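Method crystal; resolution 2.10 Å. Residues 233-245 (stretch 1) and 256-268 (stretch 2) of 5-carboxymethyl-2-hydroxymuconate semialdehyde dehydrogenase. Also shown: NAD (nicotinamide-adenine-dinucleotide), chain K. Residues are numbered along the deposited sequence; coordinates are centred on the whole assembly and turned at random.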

# COMPACT_ATOMS: atom_id res chain seq x y z
N GLY C 233 -30.54 19.41 -13.25
CA GLY C 233 -29.50 19.24 -12.25
C GLY C 233 -30.04 18.92 -10.87
O GLY C 233 -29.68 17.90 -10.27
N ALA C 234 -30.88 19.80 -10.34
CA ALA C 234 -31.45 19.60 -9.01
C ALA C 234 -32.28 18.33 -8.93
O ALA C 234 -32.34 17.70 -7.88
N ALA C 235 -32.91 17.94 -10.04
CA ALA C 235 -33.72 16.72 -10.03
C ALA C 235 -32.82 15.49 -9.88
O ALA C 235 -33.17 14.52 -9.20
N LEU C 236 -31.65 15.54 -10.50
CA LEU C 236 -30.70 14.43 -10.42
C LEU C 236 -30.15 14.32 -8.99
O LEU C 236 -30.04 13.23 -8.44
N VAL C 237 -29.82 15.46 -8.39
CA VAL C 237 -29.30 15.47 -7.04
C VAL C 237 -30.32 14.93 -6.05
O VAL C 237 -29.98 14.26 -5.08
N ALA C 238 -31.59 15.22 -6.30
CA ALA C 238 -32.67 14.78 -5.42
C ALA C 238 -33.14 13.35 -5.62
O ALA C 238 -33.79 12.80 -4.73
N HIS C 239 -32.82 12.74 -6.76
CA HIS C 239 -33.32 11.39 -7.02
C HIS C 239 -32.76 10.30 -6.11
O HIS C 239 -31.54 10.11 -6.01
N PRO C 240 -33.65 9.54 -5.46
CA PRO C 240 -33.33 8.45 -4.55
C PRO C 240 -32.61 7.24 -5.13
O PRO C 240 -32.08 6.41 -4.39
N LEU C 241 -32.57 7.12 -6.46
CA LEU C 241 -31.89 5.97 -7.05
C LEU C 241 -30.44 6.26 -7.48
O LEU C 241 -29.77 5.38 -8.01
N VAL C 242 -29.98 7.48 -7.24
CA VAL C 242 -28.61 7.86 -7.61
C VAL C 242 -27.87 8.24 -6.33
O VAL C 242 -27.77 9.42 -5.98
N PRO C 243 -27.33 7.24 -5.62
CA PRO C 243 -26.60 7.43 -4.36
C PRO C 243 -25.30 8.24 -4.42
O PRO C 243 -24.92 8.86 -3.42
N LEU C 244 -24.64 8.23 -5.57
CA LEU C 244 -23.38 8.97 -5.72
C LEU C 244 -23.51 10.17 -6.66
O LEU C 244 -24.19 10.10 -7.69
N LEU C 245 -22.84 11.26 -6.31
CA LEU C 245 -22.88 12.47 -7.10
C LEU C 245 -21.51 13.12 -7.24
O LEU C 245 -20.83 13.33 -6.25
N ILE C 256 -25.38 24.35 -2.47
CA ILE C 256 -26.76 24.07 -2.86
C ILE C 256 -26.95 22.57 -3.10
O ILE C 256 -27.94 21.98 -2.66
N VAL C 257 -25.99 21.96 -3.78
CA VAL C 257 -26.08 20.53 -4.07
C VAL C 257 -25.98 19.67 -2.82
O VAL C 257 -26.73 18.71 -2.66
N MET C 258 -25.06 20.02 -1.93
CA MET C 258 -24.90 19.25 -0.70
C MET C 258 -26.16 19.32 0.14
O MET C 258 -26.61 18.32 0.70
N ARG C 259 -26.73 20.52 0.23
CA ARG C 259 -27.95 20.73 1.01
C ARG C 259 -29.08 19.85 0.49
O ARG C 259 -29.80 19.22 1.27
N ASN C 260 -29.22 19.80 -0.83
CA ASN C 260 -30.24 19.00 -1.49
C ASN C 260 -29.94 17.51 -1.36
O ASN C 260 -30.84 16.68 -1.22
N ALA C 261 -28.66 17.16 -1.40
CA ALA C 261 -28.22 15.77 -1.30
C ALA C 261 -28.44 15.16 0.08
O ALA C 261 -28.50 13.93 0.22
N ALA C 262 -28.57 16.00 1.09
CA ALA C 262 -28.75 15.53 2.46
C ALA C 262 -29.99 14.66 2.69
O ALA C 262 -29.98 13.78 3.54
N ASP C 263 -31.04 14.90 1.92
CA ASP C 263 -32.27 14.13 2.08
C ASP C 263 -32.10 12.63 1.86
O ASP C 263 -32.86 11.82 2.41
N HIS C 264 -31.09 12.25 1.08
CA HIS C 264 -30.84 10.84 0.81
C HIS C 264 -29.42 10.45 1.21
O HIS C 264 -28.90 9.41 0.82
N LEU C 265 -28.79 11.30 2.01
CA LEU C 265 -27.42 11.07 2.47
C LEU C 265 -26.54 10.60 1.32
O LEU C 265 -25.84 9.59 1.43
N LYS C 266 -26.57 11.33 0.22
CA LYS C 266 -25.77 10.96 -0.93
C LYS C 266 -24.29 11.24 -0.72
O LYS C 266 -23.92 12.15 0.01
N ARG C 267 -23.45 10.43 -1.36
CA ARG C 267 -22.00 10.60 -1.28
C ARG C 267 -21.63 11.59 -2.38
O ARG C 267 -22.01 11.41 -3.54
N LEU C 268 -20.89 12.63 -2.02
CA LEU C 268 -20.50 13.67 -2.98
C LEU C 268 -18.98 13.80 -3.16
O LEU C 268 -18.21 13.68 -2.20

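The contact is organised around one buried lysine. Lys266 points toward the first stretch with chi1 m and the remaining three angles t, so the chain runs out almost fully extended and delivers its ammonium to the point where helix 233-238 gives way to a turn. There Lys266 NZ donates to Val237 O at 2.6 Å and to His239 O at 2.5 Å, with a weak third hydrogen bond to Val242 O at 3.0 Å. Val237 O takes no main-chain amide of this stretch as donor, and His239 O takes only a weak one, from Val242 N at 3.3 Å, so both stay open to the ammonium; the type I turn from His239 to Val242 brings the third carbonyl round to the same nitrogen. The lesson for design is that main-chain oxygens at a helix end and the turn after it can serve a buried amine.

The turn carries its own support. His239 has its CA-to-CB bond directed away from the second stretch, and with chi1 t its ND1 accepts from Leu241 N at 2.9 Å.

Beyond the turn the backbones pair as parallel strands. Arg267 N donates to Pro243 O at 3.0 Å, and Leu245 N donates to Arg267 O at 2.9 Å, so Arg267 bonds the neighbouring strand through both its amide and its carbonyl. This register sets Leu244 and Arg267 on one face of the sheet and Leu245 and Leu268 on the other. On the first face, Leu244 CD1 lies over the Arg267 guanidinium, whose NH1 and NH2 are hydrogen-bonded elsewhere in the structure.

Leu245, chi1 m and chi2 t, links sheet to helix. Its CD1 meets the aliphatic part of the lysine at CD of Lys266, 3.6 Å away, and also reaches CB of Ala261 at 4.0 Å and CG1 of Val257 at 4.3 Å. Leu268, chi1 t and chi2 p, closes this face by placing CD1 4.1 Å from CB of Leu245.

Val237, chi1 t, points into the space between the helices, whose axes approach to 9.2 Å at an angle of 40°. Its CG2 packs on Val257 CG1 at 3.9 Å, and its CG1 on Ala261 CB at 4.0 Å; the small alanine side chain meets both Val237 and Leu245. Asn260 also points toward the first helix, beside Ala234, Val237 and Ala238, though the orientation of its amide is uncertain.

At the exposed edge, His264 points toward the first stretch with chi1 m. Pro240 CB sits over one ring face, 4.0 Å from the centroid of the His264 ring, in a CH-pi contact. Water 1 joins this edge to the helices: it donates to Val237 O at 2.7 Å and to Asn260 O at 3.0 Å, and also hydrogen-bonds His264 ND1 at 3.1 Å.

At the far end lies the adenine of NAD, as befits a dehydrogenase. Gly233 C comes within 3.3 Å of NAD C2A, and a CB on Gly233 would fall 2.6 Å from NAD N3A. Ile256 CG2 approaches NAD N6A at 3.4 Å, while Val257 CG2 is 3.9 Å from NAD C2A.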

# COMPACT_ATOMS: atom_id res chain seq x y z
CB ALA C 234 -32.30 20.80 -8.62
CB ALA C 235 -34.55 16.61 -11.30
CB LEU C 236 -29.55 14.62 -11.42
CG LEU C 236 -28.43 13.57 -11.43
CD1 LEU C 236 -29.00 12.17 -11.56
CD2 LEU C 236 -27.46 13.86 -12.57
CB VAL C 237 -28.89 16.90 -6.61
CG1 VAL C 237 -28.45 16.91 -5.15
CG2 VAL C 237 -27.75 17.39 -7.50
CB ALA C 238 -33.86 15.73 -5.54
CB HIS C 239 -33.10 11.01 -8.48
CG HIS C 239 -34.04 9.95 -8.96
ND1 HIS C 239 -34.05 8.67 -8.45
CD2 HIS C 239 -35.06 10.01 -9.85
CE1 HIS C 239 -35.03 7.98 -9.01
NE2 HIS C 239 -35.66 8.77 -9.86
CB PRO C 240 -34.68 8.08 -3.94
CG PRO C 240 -35.64 8.36 -5.05
CD PRO C 240 -35.12 9.69 -5.61
CB LEU C 241 -32.69 5.43 -8.24
CG LEU C 241 -34.08 4.88 -7.90
CD1 LEU C 241 -34.74 4.36 -9.17
CD2 LEU C 241 -33.97 3.76 -6.87
CB VAL C 242 -28.61 9.04 -8.60
CG1 VAL C 242 -27.18 9.36 -9.04
CG2 VAL C 242 -29.47 8.69 -9.81
CB PRO C 243 -26.39 6.00 -3.87
CG PRO C 243 -26.21 5.25 -5.15
CD PRO C 243 -27.28 5.83 -6.04
CB LEU C 244 -22.28 8.04 -6.22
CG LEU C 244 -21.49 7.24 -5.17
CD1 LEU C 244 -22.43 6.35 -4.33
CD2 LEU C 244 -20.44 6.40 -5.90
CB LEU C 245 -23.80 13.51 -6.45
CG LEU C 245 -25.29 13.25 -6.27
CD1 LEU C 245 -25.87 14.37 -5.42
CD2 LEU C 245 -26.00 13.20 -7.62
CB ILE C 256 -27.12 24.87 -4.13
CG1 ILE C 256 -27.23 26.36 -3.78
CG2 ILE C 256 -28.42 24.35 -4.75
CD1 ILE C 256 -27.26 27.28 -4.97
CB VAL C 257 -25.01 20.11 -5.09
CG1 VAL C 257 -24.92 18.59 -5.17
CG2 VAL C 257 -25.36 20.67 -6.45
CB MET C 258 -23.70 19.76 0.10
CG MET C 258 -23.40 18.94 1.34
SD MET C 258 -21.88 19.44 2.19
CE MET C 258 -22.03 18.50 3.72
CB ARG C 259 -28.36 22.20 0.93
CG ARG C 259 -29.42 22.62 1.94
CD ARG C 259 -29.65 24.14 1.89
NE ARG C 259 -28.44 24.88 2.24
CZ ARG C 259 -27.81 25.74 1.43
NH1 ARG C 259 -28.27 25.97 0.21
NH2 ARG C 259 -26.72 26.36 1.85
CB ASN C 260 -30.30 19.42 -2.97
CG ASN C 260 -31.37 18.67 -3.76
OD1 ASN C 260 -31.47 18.82 -4.99
ND2 ASN C 260 -32.17 17.87 -3.07
CB ALA C 261 -26.75 15.67 -1.69
CB ALA C 262 -28.77 16.72 3.43
CB ASP C 263 -33.36 14.67 1.14
CG ASP C 263 -33.72 16.12 1.43
OD1 ASP C 263 -34.03 16.44 2.59
OD2 ASP C 263 -33.70 16.94 0.49
CB HIS C 264 -31.05 10.60 -0.69
CG HIS C 264 -32.51 10.73 -1.02
ND1 HIS C 264 -33.03 11.78 -1.70
CD2 HIS C 264 -33.55 9.84 -0.71
CE1 HIS C 264 -34.35 11.53 -1.80
NE2 HIS C 264 -34.69 10.37 -1.22
CB LEU C 265 -27.43 10.02 3.59
CG LEU C 265 -28.12 10.47 4.88
CD1 LEU C 265 -28.31 9.28 5.81
CD2 LEU C 265 -27.29 11.55 5.55
CB LYS C 266 -26.26 11.71 -2.18
CG LYS C 266 -27.68 11.35 -2.56
CD LYS C 266 -28.02 11.85 -3.95
CE LYS C 266 -29.38 11.35 -4.39
NZ LYS C 266 -29.62 11.74 -5.81
CB ARG C 267 -21.31 9.26 -1.52
CG ARG C 267 -19.81 9.26 -1.31
CD ARG C 267 -19.22 7.86 -1.55
NE ARG C 267 -20.03 6.84 -0.88
CZ ARG C 267 -19.83 5.53 -0.99
NH1 ARG C 267 -18.83 5.06 -1.72
NH2 ARG C 267 -20.63 4.69 -0.34
CB LEU C 268 -21.09 15.01 -2.52
CG LEU C 268 -20.81 16.31 -3.29
CD1 LEU C 268 -21.23 16.18 -4.75
CD2 LEU C 268 -21.57 17.45 -2.63
PA NAD K . -21.95 25.86 -12.17
O1A NAD K . -23.11 26.74 -12.14
O2A NAD K . -21.64 25.30 -10.84
O5B NAD K . -22.12 24.59 -13.17
C5B NAD K . -21.71 23.21 -12.87
C4B NAD K . -22.91 22.31 -13.07
O4B NAD K . -23.79 22.64 -11.97
C3B NAD K . -23.75 22.61 -14.35
O3B NAD K . -23.92 21.42 -15.14
C2B NAD K . -25.05 23.18 -13.76
O2B NAD K . -26.21 22.90 -14.58
C1B NAD K . -25.09 22.51 -12.40
N9A NAD K . -25.94 23.22 -11.46
C8A NAD K . -26.09 24.59 -11.27
N7A NAD K . -26.98 24.90 -10.30
C5A NAD K . -27.42 23.65 -9.86
C6A NAD K . -28.37 23.26 -8.85
N6A NAD K . -29.04 24.15 -8.10
N1A NAD K . -28.56 21.90 -8.67
C2A NAD K . -27.86 20.99 -9.44
N3A NAD K . -26.97 21.25 -10.40
C4A NAD K . -26.79 22.60 -10.56
O3 NAD K . -20.79 26.66 -12.75
PN NAD K . -19.83 26.64 -14.01
O1N NAD K . -19.94 27.98 -14.61
O2N NAD K . -20.19 25.50 -14.87
O5D NAD K . -18.55 26.53 -13.13
C5D NAD K . -17.24 26.90 -13.47
C4D NAD K . -16.65 26.57 -12.13
O4D NAD K . -16.24 25.18 -12.05
C3D NAD K . -15.51 27.45 -11.65
O3D NAD K . -15.72 27.94 -10.31
C2D NAD K . -14.32 26.51 -11.80
O2D NAD K . -13.25 26.89 -10.90
C1D NAD K . -14.95 25.17 -11.50
N1N NAD K . -14.18 24.03 -12.02
C2N NAD K . -13.52 23.33 -11.02
C3N NAD K . -12.76 22.25 -11.43
C7N NAD K . -11.97 21.40 -10.43
O7N NAD K . -11.32 20.46 -10.86
N7N NAD K . -11.99 21.71 -9.13
C4N NAD K . -12.66 21.87 -12.85
C5N NAD K . -13.39 22.69 -13.76
C6N NAD K . -14.16 23.77 -13.42
O HOH W 1 -30.95 13.99 -2.53
O HOH W 2 -24.94 6.87 -0.56